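Local coordinates for teichoic acid D-alanine hydrolase (Staphylococcus aureus, PDB 5ZH8), which removes D-alanyl ester groups from wall teichoic acid and lipoteichoic acid, affecting cell wall structure and the level of methicillin resistance, at residues S63-V68 and T291-G296; T133-K138 and T237-P242; V361-N366 and E372-H377. All blocks are in the same frame, centred on the assembly; numbering follows the deposited sequence.

Contact 1 of 3, residues S63-V68 and T291-G296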
ATOM      1  N   SER A  63     -21.319  11.206 -22.401  1.00 75.10           N
ATOM      2  CA  SER A  63     -22.348  12.055 -21.807  1.00 76.13           C
ATOM      3  C   SER A  63     -22.052  12.363 -20.340  1.00 74.21           C
ATOM      4  O   SER A  63     -21.477  11.538 -19.621  1.00 70.87           O
ATOM      5  CB  SER A  63     -23.729  11.404 -21.940  1.00 76.19           C
ATOM      6  OG  SER A  63     -23.746  10.115 -21.354  1.00 73.09           O
ATOM      7  N   LYS A  64     -22.454  13.559 -19.912  1.00 76.09           N
ATOM      8  CA  LYS A  64     -22.219  14.011 -18.545  1.00 74.93           C
ATOM      9  C   LYS A  64     -23.127  13.241 -17.592  1.00 72.59           C
ATOM     10  O   LYS A  64     -24.333  13.138 -17.831  1.00 73.66           O
ATOM     11  CB  LYS A  64     -22.502  15.512 -18.409  1.00 78.43           C
ATOM     12  CG  LYS A  64     -21.410  16.300 -17.694  1.00 78.78           C
ATOM     13  CD  LYS A  64     -20.348  16.787 -18.683  1.00 80.81           C
ATOM     14  CE  LYS A  64     -19.587  18.004 -18.164  1.00 82.64           C
ATOM     15  NZ  LYS A  64     -18.974  18.804 -19.267  1.00 85.80           N
ATOM     16  N   LEU A  65     -22.549  12.705 -16.520  1.00 69.47           N
ATOM     17  CA  LEU A  65     -23.308  11.979 -15.506  1.00 67.62           C
ATOM     18  C   LEU A  65     -23.588  12.898 -14.331  1.00 68.34           C
ATOM     19  O   LEU A  65     -22.728  13.689 -13.941  1.00 68.65           O
ATOM     20  CB  LEU A  65     -22.533  10.751 -15.027  1.00 64.33           C
ATOM     21  CG  LEU A  65     -22.254   9.676 -16.083  1.00 63.27           C
ATOM     22  CD1 LEU A  65     -21.362   8.583 -15.513  1.00 60.49           C
ATOM     23  CD2 LEU A  65     -23.545   9.087 -16.628  1.00 63.80           C
ATOM     24  N   LYS A  66     -24.792  12.792 -13.770  1.00 69.00           N
ATOM     25  CA  LYS A  66     -25.196  13.664 -12.668  1.00 70.18           C
ATOM     26  C   LYS A  66     -25.015  12.986 -11.310  1.00 67.41           C
ATOM     27  O   LYS A  66     -25.035  11.763 -11.205  1.00 64.70           O
ATOM     28  CB  LYS A  66     -26.644  14.156 -12.851  1.00 73.38           C
ATOM     29  CG  LYS A  66     -27.724  13.089 -12.738  1.00 73.12           C
ATOM     30  CD  LYS A  66     -29.122  13.711 -12.845  1.00 76.47           C
ATOM     31  CE  LYS A  66     -30.155  12.973 -11.995  1.00 76.11           C
ATOM     32  NZ  LYS A  66     -29.922  13.125 -10.526  1.00 74.85           N
ATOM     33  N   GLU A  67     -24.815  13.802 -10.277  1.00 67.86           N
ATOM     34  CA  GLU A  67     -24.728  13.303  -8.915  1.00 65.78           C
ATOM     35  C   GLU A  67     -26.083  12.754  -8.493  1.00 65.78           C
ATOM     36  O   GLU A  67     -27.126  13.308  -8.839  1.00 68.16           O
ATOM     37  CB  GLU A  67     -24.297  14.412  -7.957  1.00 66.94           C
ATOM     38  CG  GLU A  67     -22.863  14.884  -8.157  1.00 66.89           C
ATOM     39  CD  GLU A  67     -22.380  15.768  -7.022  1.00 67.93           C
ATOM     40  OE1 GLU A  67     -22.421  15.294  -5.871  1.00 66.91           O
ATOM     41  OE2 GLU A  67     -21.974  16.930  -7.270  1.00 70.24           O
ATOM     42  N   VAL A  68     -26.054  11.641  -7.772  1.00 63.26           N
ATOM     43  CA  VAL A  68     -27.250  11.059  -7.189  1.00 63.40           C
ATOM     44  C   VAL A  68     -26.963  10.857  -5.707  1.00 61.98           C
ATOM     45  O   VAL A  68     -26.065  10.103  -5.339  1.00 59.30           O
ATOM     46  CB  VAL A  68     -27.623   9.712  -7.850  1.00 62.10           C
ATOM     47  CG1 VAL A  68     -28.917   9.174  -7.264  1.00 62.81           C
ATOM     48  CG2 VAL A  68     -27.769   9.879  -9.351  1.00 63.24           C
ATOM     49  N   THR A 291     -16.069   4.286 -14.664  1.00 48.79           N
ATOM     50  CA  THR A 291     -16.852   4.983 -13.653  1.00 48.92           C
ATOM     51  C   THR A 291     -17.478   3.920 -12.763  1.00 47.35           C
ATOM     52  O   THR A 291     -17.866   2.863 -13.253  1.00 46.73           O
ATOM     53  CB  THR A 291     -17.975   5.851 -14.257  1.00 50.53           C
ATOM     54  OG1 THR A 291     -18.829   5.050 -15.075  1.00 50.10           O
ATOM     55  CG2 THR A 291     -17.402   6.975 -15.098  1.00 52.52           C
ATOM     56  N   PRO A 292     -17.565   4.182 -11.449  1.00 47.18           N
ATOM     57  CA  PRO A 292     -18.284   3.276 -10.539  1.00 46.20           C
ATOM     58  C   PRO A 292     -19.700   2.912 -11.005  1.00 46.81           C
ATOM     59  O   PRO A 292     -20.129   1.780 -10.819  1.00 46.02           O
ATOM     60  CB  PRO A 292     -18.338   4.073  -9.231  1.00 46.31           C
ATOM     61  CG  PRO A 292     -17.112   4.913  -9.270  1.00 46.91           C
ATOM     62  CD  PRO A 292     -16.873   5.260 -10.717  1.00 47.71           C
ATOM     63  N   THR A 293     -20.403   3.859 -11.623  1.00 48.78           N
ATOM     64  CA  THR A 293     -21.756   3.616 -12.121  1.00 50.05           C
ATOM     65  C   THR A 293     -21.783   2.503 -13.167  1.00 49.96           C
ATOM     66  O   THR A 293     -22.642   1.626 -13.107  1.00 49.78           O
ATOM     67  CB  THR A 293     -22.393   4.886 -12.719  1.00 52.18           C
ATOM     68  OG1 THR A 293     -21.568   5.384 -13.776  1.00 53.49           O
ATOM     69  CG2 THR A 293     -22.559   5.960 -11.667  1.00 52.89           C
ATOM     70  N   ASP A 294     -20.843   2.542 -14.112  1.00 50.53           N
ATOM     71  CA  ASP A 294     -20.732   1.510 -15.151  1.00 50.41           C
ATOM     72  C   ASP A 294     -20.459   0.127 -14.576  1.00 49.22           C
ATOM     73  O   ASP A 294     -20.982  -0.872 -15.083  1.00 49.26           O
ATOM     74  CB  ASP A 294     -19.639   1.856 -16.166  1.00 51.04           C
ATOM     75  CG  ASP A 294     -20.186   2.513 -17.429  1.00 53.21           C
ATOM     76  OD1 ASP A 294     -21.245   3.177 -17.368  1.00 54.29           O
ATOM     77  OD2 ASP A 294     -19.546   2.355 -18.495  1.00 53.98           O
ATOM     78  N   MET A 295     -19.641   0.063 -13.527  1.00 48.45           N
ATOM     79  CA  MET A 295     -19.348  -1.214 -12.876  1.00 47.51           C
ATOM     80  C   MET A 295     -20.600  -1.815 -12.247  1.00 47.77           C
ATOM     81  O   MET A 295     -20.828  -3.014 -12.343  1.00 47.57           O
ATOM     82  CB  MET A 295     -18.262  -1.047 -11.814  1.00 46.78           C
ATOM     83  CG  MET A 295     -17.913  -2.327 -11.056  1.00 45.83           C
ATOM     84  SD  MET A 295     -17.578  -3.810 -12.033  1.00 45.40           S
ATOM     85  CE  MET A 295     -15.792  -3.773 -12.115  1.00 45.33           C
ATOM     86  N   GLY A 296     -21.400  -0.981 -11.592  1.00 48.63           N
ATOM     87  CA  GLY A 296     -22.678  -1.424 -11.050  1.00 49.00           C
ATOM     88  C   GLY A 296     -23.636  -1.808 -12.164  1.00 49.88           C
ATOM     89  O   GLY A 296     -24.341  -2.813 -12.072  1.00 50.14           O
TER
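L65 drops its side chain from an irregular N-terminal loop onto T291 and T293, at the start of helix 292-303, which packs against the large antiparallel sheet of this penicillin-binding protein/beta-lactamase fold. The backbones stay well apart, with the CA atoms of L65 and T293 at 9.2 Å, so a single leucine bridges the gap.

The packing across the contact is slight and made by the end of that leucine. L65 CD1 comes to 3.6 Å from T293 OG1 and to 4.3 Å from the methyl T291 CG2. The L65 chain is stretched from CA through to CD1 (chi2 174°), which gives it the reach to touch the helix start. L65 and T293 slide past one another in opposite directions, and the leucine lies against a hydroxyl without bonding to it. Leucine suits the place because its length brings one terminal methyl, CD1, to both threonines across a wide gap.

The polar bonds belong to the N-terminal end of the helix. T291 occupies the N-cap position, and its OG1 shares a 3.0 Å hydrogen bond with T293 OG1; either hydroxyl could be the donor. T291 OG1 also has a weak bond to H247 O. P292 fits the first helical turn, where a residue without an N-H costs no helical bond. D294 OD2 is held twice, by H247 N and T248 OG1, while N120 and H247 bind the loop backbone at S63 O, so H247 serves both segments. L65 N is held by N120 OD1.

Backbone bonding of the helix then begins: M295 N reaches T291 O only weakly, and the first sound turn is closed by G296 N on P292 O at 3.1 Å.

Contact 2 of 3, residues T133-K138 and T237-P242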
ATOM      1  N   THR A 133     -12.268 -10.267 -18.519  1.00 44.91           N
ATOM      2  CA  THR A 133     -11.610 -11.384 -19.195  1.00 45.81           C
ATOM      3  C   THR A 133     -12.310 -12.726 -18.890  1.00 45.47           C
ATOM      4  O   THR A 133     -12.456 -13.574 -19.776  1.00 46.38           O
ATOM      5  CB  THR A 133     -10.116 -11.467 -18.795  1.00 46.46           C
ATOM      6  OG1 THR A 133      -9.453 -10.245 -19.141  1.00 46.77           O
ATOM      7  CG2 THR A 133      -9.411 -12.639 -19.494  1.00 47.62           C
ATOM      8  N   GLY A 134     -12.737 -12.912 -17.644  1.00 43.89           N
ATOM      9  CA  GLY A 134     -13.479 -14.107 -17.260  1.00 43.31           C
ATOM     10  C   GLY A 134     -14.810 -14.221 -17.984  1.00 43.04           C
ATOM     11  O   GLY A 134     -15.203 -15.307 -18.400  1.00 43.35           O
ATOM     12  N   LEU A 135     -15.507 -13.097 -18.139  1.00 42.48           N
ATOM     13  CA  LEU A 135     -16.783 -13.079 -18.857  1.00 42.86           C
ATOM     14  C   LEU A 135     -16.600 -13.475 -20.316  1.00 44.14           C
ATOM     15  O   LEU A 135     -17.411 -14.222 -20.863  1.00 44.82           O
ATOM     16  CB  LEU A 135     -17.438 -11.701 -18.768  1.00 42.69           C
ATOM     17  CG  LEU A 135     -18.067 -11.372 -17.410  1.00 42.12           C
ATOM     18  CD1 LEU A 135     -18.298  -9.877 -17.266  1.00 42.12           C
ATOM     19  CD2 LEU A 135     -19.370 -12.137 -17.213  1.00 42.43           C
ATOM     20  N   LEU A 136     -15.528 -12.973 -20.932  1.00 44.68           N
ATOM     21  CA  LEU A 136     -15.185 -13.317 -22.305  1.00 45.87           C
ATOM     22  C   LEU A 136     -14.868 -14.801 -22.433  1.00 46.33           C
ATOM     23  O   LEU A 136     -15.259 -15.433 -23.408  1.00 47.10           O
ATOM     24  CB  LEU A 136     -13.993 -12.476 -22.782  1.00 46.65           C
ATOM     25  CG  LEU A 136     -14.245 -10.978 -23.001  1.00 46.72           C
ATOM     26  CD1 LEU A 136     -12.932 -10.252 -23.250  1.00 47.34           C
ATOM     27  CD2 LEU A 136     -15.219 -10.740 -24.150  1.00 47.68           C
ATOM     28  N   LEU A 137     -14.159 -15.342 -21.447  1.00 46.10           N
ATOM     29  CA  LEU A 137     -13.874 -16.784 -21.371  1.00 46.81           C
ATOM     30  C   LEU A 137     -15.154 -17.601 -21.334  1.00 46.75           C
ATOM     31  O   LEU A 137     -15.337 -18.513 -22.133  1.00 47.72           O
ATOM     32  CB  LEU A 137     -13.046 -17.123 -20.128  1.00 46.64           C
ATOM     33  CG  LEU A 137     -11.523 -17.172 -20.275  1.00 47.83           C
ATOM     34  CD1 LEU A 137     -10.910 -17.539 -18.933  1.00 47.89           C
ATOM     35  CD2 LEU A 137     -11.074 -18.149 -21.347  1.00 49.39           C
ATOM     36  N   LYS A 138     -16.034 -17.273 -20.396  1.00 45.66           N
ATOM     37  CA  LYS A 138     -17.296 -17.986 -20.257  1.00 45.90           C
ATOM     38  C   LYS A 138     -18.105 -17.907 -21.549  1.00 46.35           C
ATOM     39  O   LYS A 138     -18.673 -18.908 -21.997  1.00 47.13           O
ATOM     40  CB  LYS A 138     -18.110 -17.447 -19.073  1.00 45.06           C
ATOM     41  CG  LYS A 138     -19.448 -18.152 -18.858  1.00 45.87           C
ATOM     42  CD  LYS A 138     -19.311 -19.633 -18.498  1.00 46.61           C
ATOM     43  CE  LYS A 138     -18.942 -19.813 -17.030  1.00 46.28           C
ATOM     44  NZ  LYS A 138     -18.310 -21.132 -16.769  1.00 47.37           N
ATOM     45  N   THR A 237     -17.404  -5.649 -28.459  1.00 53.88           N
ATOM     46  CA  THR A 237     -18.435  -6.356 -29.215  1.00 54.99           C
ATOM     47  C   THR A 237     -19.268  -7.301 -28.332  1.00 53.37           C
ATOM     48  O   THR A 237     -20.483  -7.412 -28.513  1.00 53.58           O
ATOM     49  CB  THR A 237     -17.823  -7.157 -30.380  1.00 56.29           C
ATOM     50  OG1 THR A 237     -16.756  -7.973 -29.889  1.00 55.34           O
ATOM     51  CG2 THR A 237     -17.275  -6.236 -31.434  1.00 58.48           C
ATOM     52  N   LYS A 238     -18.618  -7.955 -27.370  1.00 51.83           N
ATOM     53  CA  LYS A 238     -19.280  -8.976 -26.553  1.00 50.66           C
ATOM     54  C   LYS A 238     -19.758  -8.512 -25.173  1.00 48.87           C
ATOM     55  O   LYS A 238     -20.566  -9.196 -24.549  1.00 48.31           O
ATOM     56  CB  LYS A 238     -18.373 -10.198 -26.382  1.00 50.21           C
ATOM     57  CG  LYS A 238     -17.962 -10.890 -27.674  1.00 51.80           C
ATOM     58  CD  LYS A 238     -17.069 -12.081 -27.354  1.00 51.63           C
ATOM     59  CE  LYS A 238     -16.716 -12.903 -28.580  1.00 53.50           C
ATOM     60  NZ  LYS A 238     -17.886 -13.669 -29.086  1.00 54.58           N
ATOM     61  N   ILE A 239     -19.265  -7.377 -24.683  1.00 48.36           N
ATOM     62  CA  ILE A 239     -19.663  -6.879 -23.347  1.00 46.97           C
ATOM     63  C   ILE A 239     -19.937  -5.378 -23.345  1.00 47.71           C
ATOM     64  O   ILE A 239     -21.054  -4.952 -23.056  1.00 47.92           O
ATOM     65  CB  ILE A 239     -18.594  -7.192 -22.273  1.00 45.33           C
ATOM     66  CG1 ILE A 239     -18.367  -8.704 -22.152  1.00 44.82           C
ATOM     67  CG2 ILE A 239     -19.003  -6.613 -20.919  1.00 44.34           C
ATOM     68  CD1 ILE A 239     -17.074  -9.077 -21.456  1.00 43.94           C
ATOM     69  N   GLY A 240     -18.914  -4.584 -23.666  1.00 48.42           N
ATOM     70  CA  GLY A 240     -18.982  -3.121 -23.582  1.00 49.18           C
ATOM     71  C   GLY A 240     -20.213  -2.511 -24.215  1.00 50.85           C
ATOM     72  O   GLY A 240     -20.951  -1.772 -23.562  1.00 50.72           O
ATOM     73  N   ASP A 241     -20.437  -2.838 -25.487  1.00 52.50           N
ATOM     74  CA  ASP A 241     -21.547  -2.274 -26.258  1.00 54.63           C
ATOM     75  C   ASP A 241     -22.900  -2.916 -25.947  1.00 54.79           C
ATOM     76  O   ASP A 241     -23.869  -2.197 -25.712  1.00 55.69           O
ATOM     77  CB  ASP A 241     -21.249  -2.321 -27.766  1.00 56.45           C
ATOM     78  CG  ASP A 241     -20.115  -1.391 -28.167  1.00 57.08           C
ATOM     79  OD1 ASP A 241     -19.666  -0.584 -27.316  1.00 56.10           O
ATOM     80  OD2 ASP A 241     -19.676  -1.468 -29.332  1.00 58.27           O
ATOM     81  N   PRO A 242     -22.982  -4.263 -25.947  1.00 54.34           N
ATOM     82  CA  PRO A 242     -24.235  -4.910 -25.537  1.00 54.57           C
ATOM     83  C   PRO A 242     -24.799  -4.409 -24.207  1.00 53.82           C
ATOM     84  O   PRO A 242     -26.010  -4.226 -24.097  1.00 55.00           O
ATOM     85  CB  PRO A 242     -23.848  -6.384 -25.429  1.00 53.10           C
ATOM     86  CG  PRO A 242     -22.784  -6.545 -26.453  1.00 53.57           C
ATOM     87  CD  PRO A 242     -22.019  -5.249 -26.473  1.00 53.89           C
TER
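T133 OG1 is gripped by both Y231 OH and G284 O, on a residue of helix 129-142 whose CB points away from this contact; L135 and L136 of the same helix meet K238 and I239. In this family the central helix of the helical part starts with the Ser-x-x-Lys motif, and helix 129-142 is consistent with that role; here it meets the C-terminal end of helix 231-240.

The backbones are closest at L136 and K238, whose CA atoms lie 7.3 Å apart. Near the end of helix 231-240 the coil widens into a pi-type turn, from which K238 and I239, two consecutive residues, both aim their CB atoms at the neighbouring helix.

I239 does the central work. Its CG1 lies beside the backbone N and the chain then runs on nearly straight (chi2 162°), carrying CD1 against the base of L135 and the fork of L136. There I239 CD1 stands 3.8 Å from L135 CB and 3.7 Å from L136 CD2, with L136 CG equally near. Isoleucine suits the place because its longer branch ends in a methyl that reaches the neighbouring helix, while the second branch stays near the backbone.

L136 meets K238 at a slant. The branch L136 CD2 rests on the aliphatic shank of the lysine, 3.9 Å from K238 CB and 3.9 Å from K238 CD. Beyond that shank the chain bends at its last torsion (chi4 -71°), and the ammonium forms a salt bridge with E143. The backbone K238 O accepts a bond from Q139 NE2, so helix 129-142 also provides a polar tie.

No hydrogen bond joins the two segments themselves: their union is apolar, depending on fit of methyls and methylenes, with the lysine charge carried to a carboxylate at the margin.

Contact 3 of 3, residues V361-N366 and E372-H377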
ATOM      1  N   VAL A 361     -22.323  -2.164  -4.345  1.00 42.07           N
ATOM      2  CA  VAL A 361     -21.559  -1.046  -3.803  1.00 42.24           C
ATOM      3  C   VAL A 361     -20.211  -1.012  -4.497  1.00 41.37           C
ATOM      4  O   VAL A 361     -19.434  -1.955  -4.383  1.00 40.68           O
ATOM      5  CB  VAL A 361     -21.351  -1.182  -2.276  1.00 42.54           C
ATOM      6  CG1 VAL A 361     -20.683   0.065  -1.710  1.00 42.96           C
ATOM      7  CG2 VAL A 361     -22.674  -1.453  -1.581  1.00 43.46           C
ATOM      8  N   VAL A 362     -19.952   0.073  -5.222  1.00 41.97           N
ATOM      9  CA  VAL A 362     -18.699   0.255  -5.953  1.00 41.89           C
ATOM     10  C   VAL A 362     -17.983   1.453  -5.357  1.00 42.61           C
ATOM     11  O   VAL A 362     -18.528   2.559  -5.353  1.00 43.85           O
ATOM     12  CB  VAL A 362     -18.941   0.511  -7.464  1.00 42.23           C
ATOM     13  CG1 VAL A 362     -17.619   0.509  -8.233  1.00 41.84           C
ATOM     14  CG2 VAL A 362     -19.918  -0.504  -8.041  1.00 41.94           C
ATOM     15  N   LEU A 363     -16.772   1.232  -4.852  1.00 42.40           N
ATOM     16  CA  LEU A 363     -16.010   2.278  -4.186  1.00 43.07           C
ATOM     17  C   LEU A 363     -14.640   2.412  -4.837  1.00 43.34           C
ATOM     18  O   LEU A 363     -13.827   1.485  -4.796  1.00 43.01           O
ATOM     19  CB  LEU A 363     -15.873   1.962  -2.697  1.00 43.19           C
ATOM     20  CG  LEU A 363     -15.535   3.146  -1.784  1.00 44.09           C
ATOM     21  CD1 LEU A 363     -16.685   4.143  -1.763  1.00 44.96           C
ATOM     22  CD2 LEU A 363     -15.197   2.685  -0.373  1.00 44.05           C
ATOM     23  N   ALA A 364     -14.399   3.571  -5.446  1.00 44.27           N
ATOM     24  CA  ALA A 364     -13.162   3.831  -6.175  1.00 45.06           C
ATOM     25  C   ALA A 364     -12.310   4.860  -5.435  1.00 46.14           C
ATOM     26  O   ALA A 364     -12.778   5.946  -5.104  1.00 47.04           O
ATOM     27  CB  ALA A 364     -13.476   4.314  -7.585  1.00 45.73           C
ATOM     28  N   LEU A 365     -11.053   4.517  -5.201  1.00 46.36           N
ATOM     29  CA  LEU A 365     -10.152   5.355  -4.437  1.00 47.44           C
ATOM     30  C   LEU A 365      -8.895   5.649  -5.254  1.00 48.30           C
ATOM     31  O   LEU A 365      -8.192   4.726  -5.643  1.00 47.76           O
ATOM     32  CB  LEU A 365      -9.791   4.612  -3.152  1.00 47.32           C
ATOM     33  CG  LEU A 365      -8.953   5.340  -2.116  1.00 48.69           C
ATOM     34  CD1 LEU A 365      -9.735   6.487  -1.486  1.00 49.41           C
ATOM     35  CD2 LEU A 365      -8.499   4.335  -1.068  1.00 48.64           C
ATOM     36  N   ASN A 366      -8.618   6.930  -5.511  1.00 49.70           N
ATOM     37  CA  ASN A 366      -7.436   7.333  -6.299  1.00 50.84           C
ATOM     38  C   ASN A 366      -6.289   7.944  -5.474  1.00 52.43           C
ATOM     39  O   ASN A 366      -5.278   8.356  -6.031  1.00 53.98           O
ATOM     40  CB  ASN A 366      -7.829   8.247  -7.466  1.00 51.52           C
ATOM     41  CG  ASN A 366      -8.410   9.571  -7.021  1.00 52.32           C
ATOM     42  OD1 ASN A 366      -9.353   9.609  -6.243  1.00 51.50           O
ATOM     43  ND2 ASN A 366      -7.867  10.663  -7.541  1.00 54.26           N
ATOM     44  N   GLU A 372     -10.827  -1.322   1.821  1.00 45.10           N
ATOM     45  CA  GLU A 372     -11.626  -2.477   2.265  1.00 44.79           C
ATOM     46  C   GLU A 372     -12.390  -2.168   3.543  1.00 45.76           C
ATOM     47  O   GLU A 372     -13.544  -2.547   3.687  1.00 45.45           O
ATOM     48  CB  GLU A 372     -10.742  -3.696   2.500  1.00 45.07           C
ATOM     49  CG  GLU A 372     -11.512  -5.006   2.489  1.00 44.81           C
ATOM     50  CD  GLU A 372     -11.712  -5.583   1.092  1.00 43.54           C
ATOM     51  OE1 GLU A 372     -10.926  -5.247   0.194  1.00 43.42           O
ATOM     52  OE2 GLU A 372     -12.641  -6.397   0.891  1.00 42.46           O
ATOM     53  N   VAL A 373     -11.730  -1.483   4.468  1.00 46.88           N
ATOM     54  CA  VAL A 373     -12.368  -1.064   5.700  1.00 47.56           C
ATOM     55  C   VAL A 373     -13.555  -0.169   5.370  1.00 46.95           C
ATOM     56  O   VAL A 373     -14.594  -0.253   6.024  1.00 47.63           O
ATOM     57  CB  VAL A 373     -11.381  -0.332   6.639  1.00 48.98           C
ATOM     58  CG1 VAL A 373     -12.119   0.357   7.775  1.00 49.90           C
ATOM     59  CG2 VAL A 373     -10.361  -1.306   7.214  1.00 50.02           C
ATOM     60  N   ARG A 374     -13.406   0.669   4.348  1.00 46.06           N
ATOM     61  CA  ARG A 374     -14.466   1.610   3.985  1.00 45.73           C
ATOM     62  C   ARG A 374     -15.677   0.881   3.425  1.00 44.76           C
ATOM     63  O   ARG A 374     -16.794   1.075   3.891  1.00 45.33           O
ATOM     64  CB  ARG A 374     -13.977   2.643   2.960  1.00 45.40           C
ATOM     65  CG  ARG A 374     -12.804   3.506   3.405  1.00 46.22           C
ATOM     66  CD  ARG A 374     -12.328   4.365   2.242  1.00 46.26           C
ATOM     67  NE  ARG A 374     -11.348   5.385   2.623  1.00 47.11           N
ATOM     68  CZ  ARG A 374     -11.639   6.504   3.275  1.00 47.93           C
ATOM     69  NH1 ARG A 374     -12.881   6.756   3.665  1.00 48.19           N
ATOM     70  NH2 ARG A 374     -10.678   7.371   3.557  1.00 48.93           N
ATOM     71  N   ILE A 375     -15.445   0.042   2.423  1.00 43.79           N
ATOM     72  CA  ILE A 375     -16.533  -0.656   1.747  1.00 43.04           C
ATOM     73  C   ILE A 375     -17.226  -1.654   2.690  1.00 43.17           C
ATOM     74  O   ILE A 375     -18.423  -1.884   2.565  1.00 43.00           O
ATOM     75  CB  ILE A 375     -16.042  -1.335   0.445  1.00 42.28           C
ATOM     76  CG1 ILE A 375     -17.212  -1.617  -0.503  1.00 41.91           C
ATOM     77  CG2 ILE A 375     -15.266  -2.614   0.741  1.00 42.38           C
ATOM     78  CD1 ILE A 375     -16.789  -2.018  -1.898  1.00 41.09           C
ATOM     79  N   LYS A 376     -16.481  -2.219   3.638  1.00 43.58           N
ATOM     80  CA  LYS A 376     -17.069  -3.099   4.655  1.00 44.42           C
ATOM     81  C   LYS A 376     -17.994  -2.324   5.561  1.00 44.71           C
ATOM     82  O   LYS A 376     -19.087  -2.777   5.884  1.00 45.28           O
ATOM     83  CB  LYS A 376     -15.998  -3.767   5.514  1.00 45.65           C
ATOM     84  CG  LYS A 376     -15.290  -4.921   4.839  1.00 46.09           C
ATOM     85  CD  LYS A 376     -14.111  -5.385   5.681  1.00 48.02           C
ATOM     86  CE  LYS A 376     -13.530  -6.700   5.169  1.00 49.02           C
ATOM     87  NZ  LYS A 376     -12.972  -7.549   6.274  1.00 51.36           N
ATOM     88  N   HIS A 377     -17.544  -1.150   5.974  1.00 44.62           N
ATOM     89  CA  HIS A 377     -18.318  -0.327   6.877  1.00 45.33           C
ATOM     90  C   HIS A 377     -19.633   0.064   6.220  1.00 45.20           C
ATOM     91  O   HIS A 377     -20.667   0.117   6.873  1.00 46.60           O
ATOM     92  CB  HIS A 377     -17.526   0.908   7.275  1.00 45.48           C
ATOM     93  CG  HIS A 377     -18.258   1.816   8.207  1.00 46.62           C
ATOM     94  ND1 HIS A 377     -18.573   1.459   9.500  1.00 47.78           N
ATOM     95  CD2 HIS A 377     -18.733   3.071   8.035  1.00 47.00           C
ATOM     96  CE1 HIS A 377     -19.217   2.450  10.083  1.00 48.83           C
ATOM     97  NE2 HIS A 377     -19.319   3.444   9.221  1.00 48.46           N
TER
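Strand 361-365 and helix 372-377 run nearly antiparallel, their segment axes 9.4 Å apart at an angle of 154°, and bring V361 and L363 against I375, and L363 also against R374. This is the return of a C-terminal helix over a face of the large antiparallel sheet, a hallmark of the penicillin-binding protein/beta-lactamase fold: the chain leaves the strand, turns, and lays helix 371-382 back across it. P292 and M295 cover the strand's other face at V362, so the sheet is sandwiched between helices.

L363 points its CB at the helix, and its CG stands opposite the backbone N (chi1 -160°). That torsion brings CD2 up to the helix, 3.5 Å from R374 CB and 3.9 Å from I375 N, while L363 and R374 cross at about a right angle. R374 makes its closest approach with the foot of its long, extended chain; its guanidinium continues to S86, whose OG binds NH1. An arginine thus serves both as apolar cover and as a polar anchor.

I375 lies deeper. It and V361 lie alongside each other, pointing opposite ways, with CG1 to CG1 at 4.0 Å; both are beta-branched, so their branches sit close to the backbone and fill the space between strand and helix. L365, beyond them on the same strand face, packs on F88.

At the helix's outer side V373 packs on Y266, and H377 on L87, of the second subunit. Within the chain, the almost straight I375 side chain (chi2 168°) ends with CD1 lying 3.6 Å from V361 O and 4.2 Å from L363 CB.

Along the chain contact 2 falls between the two segments of contact 1, and contact 3 follows both. Helix 292-303 relates all three: its first turn forms contact 1, P292 and M295 pack on the strand of contact 3, and in contact 2 L298 touches I239 and I302 touches L135. Contacts 1 and 3, 16 Å apart by centres, meet directly, with P292 CG 4.1 Å from A364 CB. Contact 2 lies about 20 Å from contact 1 and 25 Å from contact 3, centre to centre, on the helical side. The helix thus links the helical part to the sheet, whose opposite face carries the C-terminal helix.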